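PDB 2OZG: GCN5-related N-acetyltransferase from Anabaena variabilis, which probably transfers the acetyl group of acetyl-coenzyme A to an amine, possibly on an aminoglycoside antibiotic. Local coordinates for residues Q70-Q75 against I113-L118; V159-N164 against A187-L192; E221-R224 against L229-R232. One frame throughout, in Å; residues are numbered along the deposited sequence.

Interaction 1. Residues Q70-Q75 against I113-L118; sequences QWWGGQ and IPISVL
Q70 and W72 of strand 58-72 meet I115 and V117 of strand 115-118 through side chains alone, since the nearest CA pair, Q70 and I115, is 8.9 Å apart. The tight part gathers round the amide of Q70. Its OE1 lies 3.3 Å from V117 CG2 and 3.7 Å from I115 CD1, the extended glutamine chain crossing both aliphatic side chains at about a right angle. With CG anti to the backbone N (chi1 -159°), this chain runs straight out and brings OE1 beside W72 NE1 as well as the two methyls. W72 NE1 gives OE1 a 2.8 Å hydrogen bond, bent at the hydrogen (130°) and arriving well above the carbonyl plane; NE2 is bonded to G180 O. Both ends of the buried amide therefore have a partner, which should resist its rotation. I115 CD1 approaches the indole obliquely, 3.5 Å from W72 NE1, and W286 of strand 279-290 packs on Q70, W72 and V117. The loose side lies past W72, where the chain reverses in a type I' turn, W72 to Q75, that carries no contact to 113-118. G73 and G74 both have positive phi there, and G73 and Q75 are exposed. Strand 75-87 pairs antiparallel with 58-72 and parallel with 115-118; the N-to-C directions of strands 70-72 and 115-118 differ by 112°. V85 and I87 of strand 75-87 bind CoA, but the V117 side chain stays about 11 Å from it: this is buried interior of the GNAT fold beside the CoA-binding strand.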
ATOM      1  N   GLN A  70      -9.913  36.232 -19.100  1.00 33.28           N
ATOM      2  CA  GLN A  70      -8.644  35.575 -18.810  1.00 31.70           C
ATOM      3  C   GLN A  70      -7.528  36.596 -19.046  1.00 30.15           C
ATOM      4  O   GLN A  70      -7.550  37.316 -20.047  1.00 31.88           O
ATOM      5  CB  GLN A  70      -8.431  34.364 -19.723  1.00 33.23           C
ATOM      6  CG  GLN A  70      -7.451  33.399 -19.158  1.00 32.66           C
ATOM      7  CD  GLN A  70      -7.424  32.090 -19.823  1.00 24.79           C
ATOM      8  OE1 GLN A  70      -7.763  31.967 -21.001  1.00 30.99           O
ATOM      9  NE2 GLN A  70      -6.884  31.071 -19.105  1.00 28.09           N
ATOM     10  N   TRP A  71      -6.557  36.639 -18.131  1.00 29.69           N
ATOM     11  CA  TRP A  71      -5.456  37.591 -18.243  1.00 30.37           C
ATOM     12  C   TRP A  71      -4.257  37.059 -19.072  1.00 29.50           C
ATOM     13  O   TRP A  71      -3.568  36.153 -18.625  1.00 30.45           O
ATOM     14  CB  TRP A  71      -5.034  38.036 -16.851  1.00 31.19           C
ATOM     15  CG  TRP A  71      -6.116  38.748 -16.094  1.00 26.81           C
ATOM     16  CD1 TRP A  71      -6.996  38.169 -15.214  1.00 30.47           C
ATOM     17  CD2 TRP A  71      -6.453  40.145 -16.119  1.00 32.97           C
ATOM     18  NE1 TRP A  71      -7.844  39.092 -14.717  1.00 33.47           N
ATOM     19  CE2 TRP A  71      -7.548  40.318 -15.249  1.00 27.30           C
ATOM     20  CE3 TRP A  71      -5.929  41.264 -16.766  1.00 29.79           C
ATOM     21  CZ2 TRP A  71      -8.119  41.584 -14.992  1.00 32.32           C
ATOM     22  CZ3 TRP A  71      -6.530  42.486 -16.566  1.00 29.42           C
ATOM     23  CH2 TRP A  71      -7.591  42.648 -15.683  1.00 31.39           C
ATOM     24  N   TRP A  72      -4.021  37.632 -20.263  1.00 29.99           N
ATOM     25  CA  TRP A  72      -2.918  37.221 -21.149  1.00 30.46           C
ATOM     26  C   TRP A  72      -2.072  38.468 -21.420  1.00 32.92           C
ATOM     27  O   TRP A  72      -2.586  39.477 -21.929  1.00 31.80           O
ATOM     28  CB  TRP A  72      -3.448  36.636 -22.485  1.00 33.93           C
ATOM     29  CG  TRP A  72      -4.264  35.344 -22.318  1.00 30.14           C
ATOM     30  CD1 TRP A  72      -5.647  35.187 -22.370  1.00 26.92           C
ATOM     31  CD2 TRP A  72      -3.727  34.078 -21.942  1.00 28.29           C
ATOM     32  NE1 TRP A  72      -5.965  33.849 -22.144  1.00 31.91           N
ATOM     33  CE2 TRP A  72      -4.794  33.167 -21.865  1.00 37.68           C
ATOM     34  CE3 TRP A  72      -2.405  33.611 -21.744  1.00 30.14           C
ATOM     35  CZ2 TRP A  72      -4.588  31.835 -21.549  1.00 37.58           C
ATOM     36  CZ3 TRP A  72      -2.206  32.331 -21.395  1.00 32.08           C
ATOM     37  CH2 TRP A  72      -3.281  31.440 -21.302  1.00 29.23           C
ATOM     38  N   GLY A  73      -0.798  38.380 -21.084  1.00 31.82           N
ATOM     39  CA  GLY A  73       0.136  39.453 -21.214  1.00 34.62           C
ATOM     40  C   GLY A  73      -0.367  40.696 -20.472  1.00 34.00           C
ATOM     41  O   GLY A  73      -0.126  41.805 -20.896  1.00 31.98           O
ATOM     42  N   GLY A  74      -1.119  40.480 -19.409  1.00 31.15           N
ATOM     43  CA  GLY A  74      -1.606  41.549 -18.576  1.00 32.55           C
ATOM     44  C   GLY A  74      -2.817  42.294 -19.048  1.00 32.54           C
ATOM     45  O   GLY A  74      -3.134  43.330 -18.478  1.00 29.49           O
ATOM     46  N   GLN A  75      -3.483  41.782 -20.079  1.00 30.63           N
ATOM     47  CA  GLN A  75      -4.704  42.366 -20.600  1.00 31.67           C
ATOM     48  C   GLN A  75      -5.806  41.353 -20.402  1.00 30.85           C
ATOM     49  O   GLN A  75      -5.579  40.151 -20.513  1.00 30.18           O
ATOM     50  CB  GLN A  75      -4.544  42.633 -22.086  1.00 32.00           C
ATOM     51  CG  GLN A  75      -3.481  43.691 -22.425  1.00 34.63           C
ATOM     52  CD  GLN A  75      -3.794  45.051 -21.854  1.00 37.38           C
ATOM     53  OE1 GLN A  75      -4.915  45.561 -21.972  1.00 45.58           O
ATOM     54  NE2 GLN A  75      -2.814  45.639 -21.216  1.00 37.91           N
ATOM     55  N   ILE A 113     -16.842  36.559 -28.284  1.00 35.32           N
ATOM     56  CA  ILE A 113     -15.913  36.172 -27.249  1.00 33.31           C
ATOM     57  C   ILE A 113     -14.823  35.414 -28.023  1.00 34.07           C
ATOM     58  O   ILE A 113     -15.119  34.441 -28.696  1.00 35.39           O
ATOM     59  CB  ILE A 113     -16.606  35.324 -26.198  1.00 36.07           C
ATOM     60  CG1 ILE A 113     -17.489  36.222 -25.328  1.00 34.58           C
ATOM     61  CG2 ILE A 113     -15.547  34.627 -25.370  1.00 26.78           C
ATOM     62  CD1 ILE A 113     -18.555  35.472 -24.591  1.00 38.29           C
ATOM     63  N   PRO A 114     -13.579  35.926 -28.008  1.00 32.97           N
ATOM     64  CA  PRO A 114     -12.529  35.377 -28.853  1.00 33.91           C
ATOM     65  C   PRO A 114     -11.812  34.130 -28.470  1.00 33.42           C
ATOM     66  O   PRO A 114     -11.083  33.600 -29.335  1.00 32.06           O
ATOM     67  CB  PRO A 114     -11.496  36.500 -28.872  1.00 33.21           C
ATOM     68  CG  PRO A 114     -11.624  37.114 -27.562  1.00 40.23           C
ATOM     69  CD  PRO A 114     -13.083  37.072 -27.222  1.00 34.29           C
ATOM     70  N   ILE A 115     -11.890  33.728 -27.186  1.00 32.08           N
ATOM     71  CA  ILE A 115     -11.255  32.496 -26.693  1.00 32.50           C
ATOM     72  C   ILE A 115     -12.177  31.748 -25.731  1.00 35.47           C
ATOM     73  O   ILE A 115     -13.139  32.317 -25.197  1.00 34.78           O
ATOM     74  CB  ILE A 115      -9.928  32.734 -26.006  1.00 34.17           C
ATOM     75  CG1 ILE A 115     -10.100  33.776 -24.915  1.00 36.97           C
ATOM     76  CG2 ILE A 115      -8.865  33.265 -27.011  1.00 36.52           C
ATOM     77  CD1 ILE A 115      -8.918  33.848 -23.980  1.00 29.22           C
ATOM     78  N   SER A 116     -11.909  30.460 -25.574  1.00 34.55           N
ATOM     79  CA  SER A 116     -12.694  29.574 -24.717  1.00 32.89           C
ATOM     80  C   SER A 116     -11.697  28.593 -24.103  1.00 30.31           C
ATOM     81  O   SER A 116     -10.748  28.187 -24.750  1.00 34.97           O
ATOM     82  CB  SER A 116     -13.760  28.822 -25.495  1.00 30.03           C
ATOM     83  OG  SER A 116     -14.513  27.877 -24.697  1.00 30.18           O
ATOM     84  N   VAL A 117     -11.922  28.255 -22.847  1.00 31.47           N
ATOM     85  CA  VAL A 117     -11.056  27.369 -22.083  1.00 30.60           C
ATOM     86  C   VAL A 117     -11.906  26.300 -21.337  1.00 32.75           C
ATOM     87  O   VAL A 117     -13.062  26.575 -20.948  1.00 31.36           O
ATOM     88  CB  VAL A 117     -10.245  28.201 -21.055  1.00 33.45           C
ATOM     89  CG1 VAL A 117      -9.492  27.298 -19.980  1.00 30.69           C
ATOM     90  CG2 VAL A 117      -9.286  29.100 -21.779  1.00 32.44           C
ATOM     91  N   LEU A 118     -11.303  25.127 -21.123  1.00 31.45           N
ATOM     92  CA  LEU A 118     -11.902  23.996 -20.419  1.00 34.65           C
ATOM     93  C   LEU A 118     -10.832  23.003 -19.997  1.00 33.48           C
ATOM     94  O   LEU A 118      -9.728  22.960 -20.550  1.00 38.78           O
ATOM     95  CB  LEU A 118     -12.963  23.279 -21.302  1.00 34.54           C
ATOM     96  CG  LEU A 118     -12.572  22.752 -22.691  1.00 38.96           C
ATOM     97  CD1 LEU A 118     -11.814  21.451 -22.627  1.00 34.36           C
ATOM     98  CD2 LEU A 118     -13.823  22.545 -23.506  1.00 33.68           C
TER

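Interaction 2. Residues V159-N164 against A187-L192; sequences VVLKNN and AIWQGL
L161 is the residue of 159-164 that reaches helix 186-192, touching W189 and L192. In sequence order, V159 comes first and follows strand 156-158, its backbone still bonded to S203. V160 then offers its carbonyl O to N164 ND2 at 2.9 Å; the bond is nearly straight (161°) and lies in the amide plane of N164, tying the segment to its own end. At L161, CG stands anti to the backbone N (chi1 175°), which carries the two methyls across to the helix. CD1 comes obliquely to the indole, a loose apolar contact 4.3 Å from W189 CZ3, while CD2 rests 4.2 Å from L192 O, a carbonyl oxygen held by a hydrogen bond from R232 NH1. From L161 the chain makes a type II turn through K162 and N163, closed by N164 N bonding to L161 O at 2.8 Å; N163 has positive phi. N164 ends the segment as the N-cap of helix 165-177, with OD1 bonded to I166 N. L161 also packs on F167 of that helix, S203 of strand 202-206 and I217 of strand 211-222, and W189 in turn meets Y171 of helix 165-177 edge-to-face and R184 by a cation-pi contact.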
ATOM      1  N   VAL A 159     -11.043  36.568   8.332  1.00 28.56           N
ATOM      2  CA  VAL A 159     -12.056  37.437   7.795  1.00 33.33           C
ATOM      3  C   VAL A 159     -13.091  36.577   7.104  1.00 36.11           C
ATOM      4  O   VAL A 159     -12.848  35.415   6.807  1.00 38.23           O
ATOM      5  CB  VAL A 159     -11.468  38.431   6.791  1.00 35.24           C
ATOM      6  CG1 VAL A 159     -10.439  39.339   7.497  1.00 32.68           C
ATOM      7  CG2 VAL A 159     -10.813  37.685   5.619  1.00 42.56           C
ATOM      8  N   VAL A 160     -14.248  37.155   6.828  1.00 39.93           N
ATOM      9  CA  VAL A 160     -15.279  36.423   6.120  1.00 39.99           C
ATOM     10  C   VAL A 160     -15.024  36.587   4.627  1.00 39.29           C
ATOM     11  O   VAL A 160     -14.734  37.710   4.168  1.00 37.91           O
ATOM     12  CB  VAL A 160     -16.677  36.978   6.438  1.00 44.43           C
ATOM     13  CG1 VAL A 160     -17.736  36.236   5.616  1.00 44.99           C
ATOM     14  CG2 VAL A 160     -16.951  36.868   7.917  1.00 45.36           C
ATOM     15  N   LEU A 161     -15.134  35.478   3.885  1.00 36.45           N
ATOM     16  CA  LEU A 161     -14.950  35.490   2.439  1.00 36.73           C
ATOM     17  C   LEU A 161     -16.150  36.029   1.678  1.00 36.33           C
ATOM     18  O   LEU A 161     -15.991  36.939   0.861  1.00 38.21           O
ATOM     19  CB  LEU A 161     -14.646  34.083   1.903  1.00 36.88           C
ATOM     20  CG  LEU A 161     -14.541  33.892   0.381  1.00 38.63           C
ATOM     21  CD1 LEU A 161     -13.459  34.782  -0.209  1.00 34.12           C
ATOM     22  CD2 LEU A 161     -14.306  32.387  -0.046  1.00 33.30           C
ATOM     23  N   LYS A 162     -17.322  35.470   1.961  1.00 38.18           N
ATOM     24  CA  LYS A 162     -18.513  35.731   1.161  1.00 42.94           C
ATOM     25  C   LYS A 162     -18.720  37.205   0.889  1.00 44.03           C
ATOM     26  O   LYS A 162     -18.792  38.000   1.806  1.00 38.68           O
ATOM     27  CB  LYS A 162     -19.781  35.127   1.760  1.00 41.77           C
ATOM     28  CG  LYS A 162     -20.967  35.116   0.735  1.00 39.87           C
ATOM     29  CD  LYS A 162     -22.260  34.494   1.282  1.00 45.29           C
ATOM     30  N   ASN A 163     -18.763  37.515  -0.409  1.00 51.39           N
ATOM     31  CA  ASN A 163     -18.946  38.857  -0.980  1.00 52.57           C
ATOM     32  C   ASN A 163     -17.993  39.930  -0.438  1.00 52.87           C
ATOM     33  O   ASN A 163     -18.291  41.124  -0.538  1.00 52.04           O
ATOM     34  CB  ASN A 163     -20.415  39.262  -0.800  1.00 56.71           C
ATOM     35  CG  ASN A 163     -21.375  38.285  -1.480  1.00 57.08           C
ATOM     36  OD1 ASN A 163     -21.108  37.776  -2.577  1.00 54.99           O
ATOM     37  ND2 ASN A 163     -22.491  38.021  -0.826  1.00 57.73           N
ATOM     38  N   ASN A 164     -16.843  39.514   0.108  1.00 49.97           N
ATOM     39  CA  ASN A 164     -15.905  40.451   0.698  1.00 48.40           C
ATOM     40  C   ASN A 164     -15.047  41.017  -0.410  1.00 48.35           C
ATOM     41  O   ASN A 164     -14.271  40.281  -1.029  1.00 50.17           O
ATOM     42  CB  ASN A 164     -15.052  39.770   1.756  1.00 48.59           C
ATOM     43  CG  ASN A 164     -14.172  40.738   2.509  1.00 47.26           C
ATOM     44  OD1 ASN A 164     -13.942  41.858   2.073  1.00 51.67           O
ATOM     45  ND2 ASN A 164     -13.675  40.309   3.665  1.00 39.75           N
ATOM     46  N   ALA A 187     -19.394  32.140 -10.427  1.00 34.12           N
ATOM     47  CA  ALA A 187     -19.509  30.733 -10.058  1.00 32.64           C
ATOM     48  C   ALA A 187     -18.235  30.180  -9.475  1.00 33.29           C
ATOM     49  O   ALA A 187     -18.267  29.220  -8.676  1.00 32.61           O
ATOM     50  CB  ALA A 187     -19.883  29.905 -11.318  1.00 34.96           C
ATOM     51  N   ILE A 188     -17.109  30.742  -9.906  1.00 32.45           N
ATOM     52  CA  ILE A 188     -15.800  30.282  -9.435  1.00 36.48           C
ATOM     53  C   ILE A 188     -15.665  30.661  -7.959  1.00 37.85           C
ATOM     54  O   ILE A 188     -15.260  29.871  -7.111  1.00 34.90           O
ATOM     55  CB  ILE A 188     -14.623  30.920 -10.202  1.00 35.30           C
ATOM     56  CG1 ILE A 188     -14.759  30.828 -11.737  1.00 41.31           C
ATOM     57  CG2 ILE A 188     -13.323  30.360  -9.751  1.00 33.71           C
ATOM     58  CD1 ILE A 188     -14.697  29.520 -12.347  1.00 37.53           C
ATOM     59  N   TRP A 189     -15.994  31.905  -7.664  1.00 37.92           N
ATOM     60  CA  TRP A 189     -15.990  32.385  -6.307  1.00 37.12           C
ATOM     61  C   TRP A 189     -16.977  31.574  -5.450  1.00 38.97           C
ATOM     62  O   TRP A 189     -16.697  31.288  -4.304  1.00 35.47           O
ATOM     63  CB  TRP A 189     -16.358  33.860  -6.272  1.00 37.38           C
ATOM     64  CG  TRP A 189     -15.273  34.757  -6.720  1.00 33.89           C
ATOM     65  CD1 TRP A 189     -15.236  35.492  -7.854  1.00 30.60           C
ATOM     66  CD2 TRP A 189     -14.075  35.056  -6.004  1.00 33.75           C
ATOM     67  NE1 TRP A 189     -14.080  36.226  -7.903  1.00 37.64           N
ATOM     68  CE2 TRP A 189     -13.351  35.981  -6.774  1.00 30.24           C
ATOM     69  CE3 TRP A 189     -13.545  34.631  -4.781  1.00 36.74           C
ATOM     70  CZ2 TRP A 189     -12.140  36.517  -6.349  1.00 34.20           C
ATOM     71  CZ3 TRP A 189     -12.314  35.133  -4.377  1.00 42.71           C
ATOM     72  CH2 TRP A 189     -11.627  36.067  -5.165  1.00 35.54           C
ATOM     73  N   GLN A 190     -18.162  31.292  -5.999  1.00 39.49           N
ATOM     74  CA  GLN A 190     -19.154  30.440  -5.339  1.00 39.59           C
ATOM     75  C   GLN A 190     -18.593  29.094  -4.928  1.00 35.37           C
ATOM     76  O   GLN A 190     -18.813  28.614  -3.807  1.00 35.43           O
ATOM     77  CB  GLN A 190     -20.321  30.176  -6.286  1.00 39.48           C
ATOM     78  CG  GLN A 190     -21.289  31.329  -6.459  1.00 50.85           C
ATOM     79  CD  GLN A 190     -22.173  31.553  -5.295  1.00 56.37           C
ATOM     80  OE1 GLN A 190     -22.268  30.733  -4.383  1.00 64.67           O
ATOM     81  NE2 GLN A 190     -22.869  32.669  -5.327  1.00 71.64           N
ATOM     82  N   GLY A 191     -17.907  28.454  -5.857  1.00 34.47           N
ATOM     83  CA  GLY A 191     -17.318  27.150  -5.589  1.00 36.25           C
ATOM     84  C   GLY A 191     -16.321  27.224  -4.484  1.00 34.20           C
ATOM     85  O   GLY A 191     -16.281  26.340  -3.654  1.00 37.23           O
ATOM     86  N   LEU A 192     -15.533  28.298  -4.450  1.00 33.41           N
ATOM     87  CA  LEU A 192     -14.529  28.499  -3.397  1.00 34.79           C
ATOM     88  C   LEU A 192     -15.113  28.697  -2.027  1.00 34.88           C
ATOM     89  O   LEU A 192     -14.535  28.337  -1.036  1.00 35.64           O
ATOM     90  CB  LEU A 192     -13.681  29.729  -3.697  1.00 32.89           C
ATOM     91  CG  LEU A 192     -12.637  29.580  -4.805  1.00 39.76           C
ATOM     92  CD1 LEU A 192     -12.097  30.932  -5.198  1.00 39.53           C
ATOM     93  CD2 LEU A 192     -11.525  28.650  -4.390  1.00 43.59           C
TER

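Interaction 3. Residues E221-R224 against L229-R232; sequences ERTR and LRIR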
ATOM      1  N   GLU A 221      -8.931  18.694   7.146  1.00 32.52           N
ATOM      2  CA  GLU A 221      -9.660  17.457   7.386  1.00 35.16           C
ATOM      3  C   GLU A 221      -8.714  16.418   7.886  1.00 33.20           C
ATOM      4  O   GLU A 221      -7.513  16.537   7.703  1.00 33.19           O
ATOM      5  CB  GLU A 221     -10.341  16.947   6.104  1.00 35.25           C
ATOM      6  CG  GLU A 221      -9.416  16.853   4.911  1.00 42.99           C
ATOM      7  CD  GLU A 221     -10.127  16.366   3.637  1.00 45.32           C
ATOM      8  OE1 GLU A 221     -10.782  15.313   3.716  1.00 45.51           O
ATOM      9  OE2 GLU A 221     -10.018  17.046   2.580  1.00 45.18           O
ATOM     10  N   ARG A 222      -9.281  15.386   8.511  1.00 36.95           N
ATOM     11  CA  ARG A 222      -8.545  14.214   8.950  1.00 45.55           C
ATOM     12  C   ARG A 222      -8.957  13.071   8.044  1.00 50.71           C
ATOM     13  O   ARG A 222     -10.149  12.842   7.856  1.00 50.56           O
ATOM     14  CB  ARG A 222      -8.893  13.831  10.367  1.00 45.53           C
ATOM     15  CG  ARG A 222      -8.413  14.846  11.339  1.00 51.58           C
ATOM     16  CD  ARG A 222      -8.494  14.312  12.780  1.00 56.95           C
ATOM     17  NE  ARG A 222      -7.950  15.322  13.674  1.00 57.22           N
ATOM     18  CZ  ARG A 222      -6.652  15.543  13.862  1.00 52.91           C
ATOM     19  NH1 ARG A 222      -5.729  14.793  13.265  1.00 50.89           N
ATOM     20  NH2 ARG A 222      -6.263  16.516  14.660  1.00 54.62           N
ATOM     21  N   THR A 223      -7.975  12.366   7.490  1.00 55.93           N
ATOM     22  CA  THR A 223      -8.227  11.236   6.590  1.00 61.02           C
ATOM     23  C   THR A 223      -7.671   9.964   7.225  1.00 62.95           C
ATOM     24  O   THR A 223      -7.332   9.969   8.421  1.00 62.42           O
ATOM     25  CB  THR A 223      -7.561  11.492   5.223  1.00 61.45           C
ATOM     26  OG1 THR A 223      -6.142  11.290   5.320  1.00 57.93           O
ATOM     27  CG2 THR A 223      -7.879  12.926   4.733  1.00 57.23           C
ATOM     28  N   ARG A 224      -7.619   8.875   6.447  1.00 66.17           N
ATOM     29  CA  ARG A 224      -7.016   7.599   6.905  1.00 66.77           C
ATOM     30  C   ARG A 224      -5.509   7.816   7.015  1.00 68.68           C
ATOM     31  O   ARG A 224      -4.897   7.425   7.991  1.00 68.08           O
ATOM     32  CB  ARG A 224      -7.299   6.456   5.922  1.00 66.53           C
ATOM     33  N   LEU A 229      -4.348  20.018   5.282  1.00 30.33           N
ATOM     34  CA  LEU A 229      -4.863  21.335   5.145  1.00 27.01           C
ATOM     35  C   LEU A 229      -4.802  21.598   3.671  1.00 28.92           C
ATOM     36  O   LEU A 229      -3.721  21.550   3.056  1.00 29.46           O
ATOM     37  CB  LEU A 229      -4.015  22.306   5.950  1.00 29.86           C
ATOM     38  CG  LEU A 229      -4.469  23.770   5.958  1.00 31.49           C
ATOM     39  CD1 LEU A 229      -4.005  24.470   7.256  1.00 34.44           C
ATOM     40  CD2 LEU A 229      -4.061  24.555   4.753  1.00 27.75           C
ATOM     41  N   ARG A 230      -5.952  21.848   3.073  1.00 29.67           N
ATOM     42  CA  ARG A 230      -5.995  22.040   1.599  1.00 31.65           C
ATOM     43  C   ARG A 230      -6.227  23.511   1.290  1.00 29.66           C
ATOM     44  O   ARG A 230      -7.318  24.034   1.556  1.00 30.87           O
ATOM     45  CB  ARG A 230      -7.112  21.195   0.998  1.00 33.31           C
ATOM     46  CG  ARG A 230      -7.098  19.708   1.387  1.00 28.69           C
ATOM     47  CD  ARG A 230      -8.245  18.953   0.681  1.00 37.76           C
ATOM     48  NE  ARG A 230      -8.354  17.559   1.113  1.00 37.71           N
ATOM     49  CZ  ARG A 230      -7.707  16.546   0.532  1.00 44.68           C
ATOM     50  NH1 ARG A 230      -6.845  16.761  -0.431  1.00 44.35           N
ATOM     51  NH2 ARG A 230      -7.863  15.307   0.974  1.00 47.49           N
ATOM     52  N   ILE A 231      -5.206  24.193   0.752  1.00 31.97           N
ATOM     53  CA  ILE A 231      -5.323  25.574   0.382  1.00 28.77           C
ATOM     54  C   ILE A 231      -6.015  25.643  -0.986  1.00 33.30           C
ATOM     55  O   ILE A 231      -5.471  25.192  -1.982  1.00 31.56           O
ATOM     56  CB  ILE A 231      -3.952  26.266   0.341  1.00 30.86           C
ATOM     57  CG1 ILE A 231      -3.298  26.282   1.738  1.00 34.66           C
ATOM     58  CG2 ILE A 231      -4.090  27.683  -0.164  1.00 31.85           C
ATOM     59  CD1 ILE A 231      -1.838  26.746   1.770  1.00 34.38           C
ATOM     60  N   ARG A 232      -7.203  26.242  -1.053  1.00 34.06           N
ATOM     61  CA  ARG A 232      -7.921  26.311  -2.343  1.00 34.53           C
ATOM     62  C   ARG A 232      -7.674  27.583  -3.104  1.00 34.85           C
ATOM     63  O   ARG A 232      -7.853  27.593  -4.309  1.00 36.45           O
ATOM     64  CB  ARG A 232      -9.408  26.084  -2.190  1.00 36.42           C
ATOM     65  CG  ARG A 232     -10.054  26.898  -1.126  1.00 33.95           C
ATOM     66  CD  ARG A 232     -11.575  26.633  -0.975  1.00 36.24           C
ATOM     67  NE  ARG A 232     -11.908  25.269  -0.587  1.00 33.95           N
ATOM     68  CZ  ARG A 232     -13.166  24.817  -0.509  1.00 33.65           C
ATOM     69  NH1 ARG A 232     -14.194  25.610  -0.796  1.00 34.16           N
ATOM     70  NH2 ARG A 232     -13.409  23.592  -0.152  1.00 42.99           N
TER
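E221 and R230 carry the charged part of the contact, across the hairpin of strands 211-222 and 227-236. OE2 of the glutamate lies at the edge of the guanidinium, near its plane, on the NE side, and the two planar groups are turned 68° apart. The pair is a salt bridge by charge and position, but the modelled separation is too short to be real, so its exact geometry is doubtful. E221 is extended beyond CG and R230 from CG to NE; although the CB of E221 starts off to one side, its extended chain brings the carboxylate nearer to R230. Van der Waals contact is slight: T223 CG2 comes obliquely to the guanidinium, 4.4 Å from R230 NH2, while T223 OG1 turns to a hydrogen bond with G226 O. Backbone bonding fixes the alignment, for E221 pairs with I228 and R230 with T219, making E221 and R230 diagonal neighbours on one face of the hairpin. Next door, R222 NH2 bonds to F31 O of the second subunit. Beyond 227-236 comes strand 258-263, which pairs with it in parallel and whose T260 touches the R230 side chain; on the near flank T219 of strand 211-222 packs against R230.

Along the chain the three contacts follow in series, each closing before the next opens. Interaction 1 lies in the first GNAT region, 9 Å from the chain centre; interaction 3 lies in the second, 23 Å out at the surface. Their centres are 32 Å apart, and interaction 2 lies 22 Å from the first and 19 Å from the third. Interactions 1 and 2 do not touch, but helix 165-177 bridges them, packing on W71 and capped by N164. Interactions 2 and 3 are joined directly: R232 NH1 probably hydrogen-bonds to L192 O at 2.8 Å. Together these two tie helix 186-192 to the hairpin of the second GNAT region, while interaction 1 packs the interior of the first.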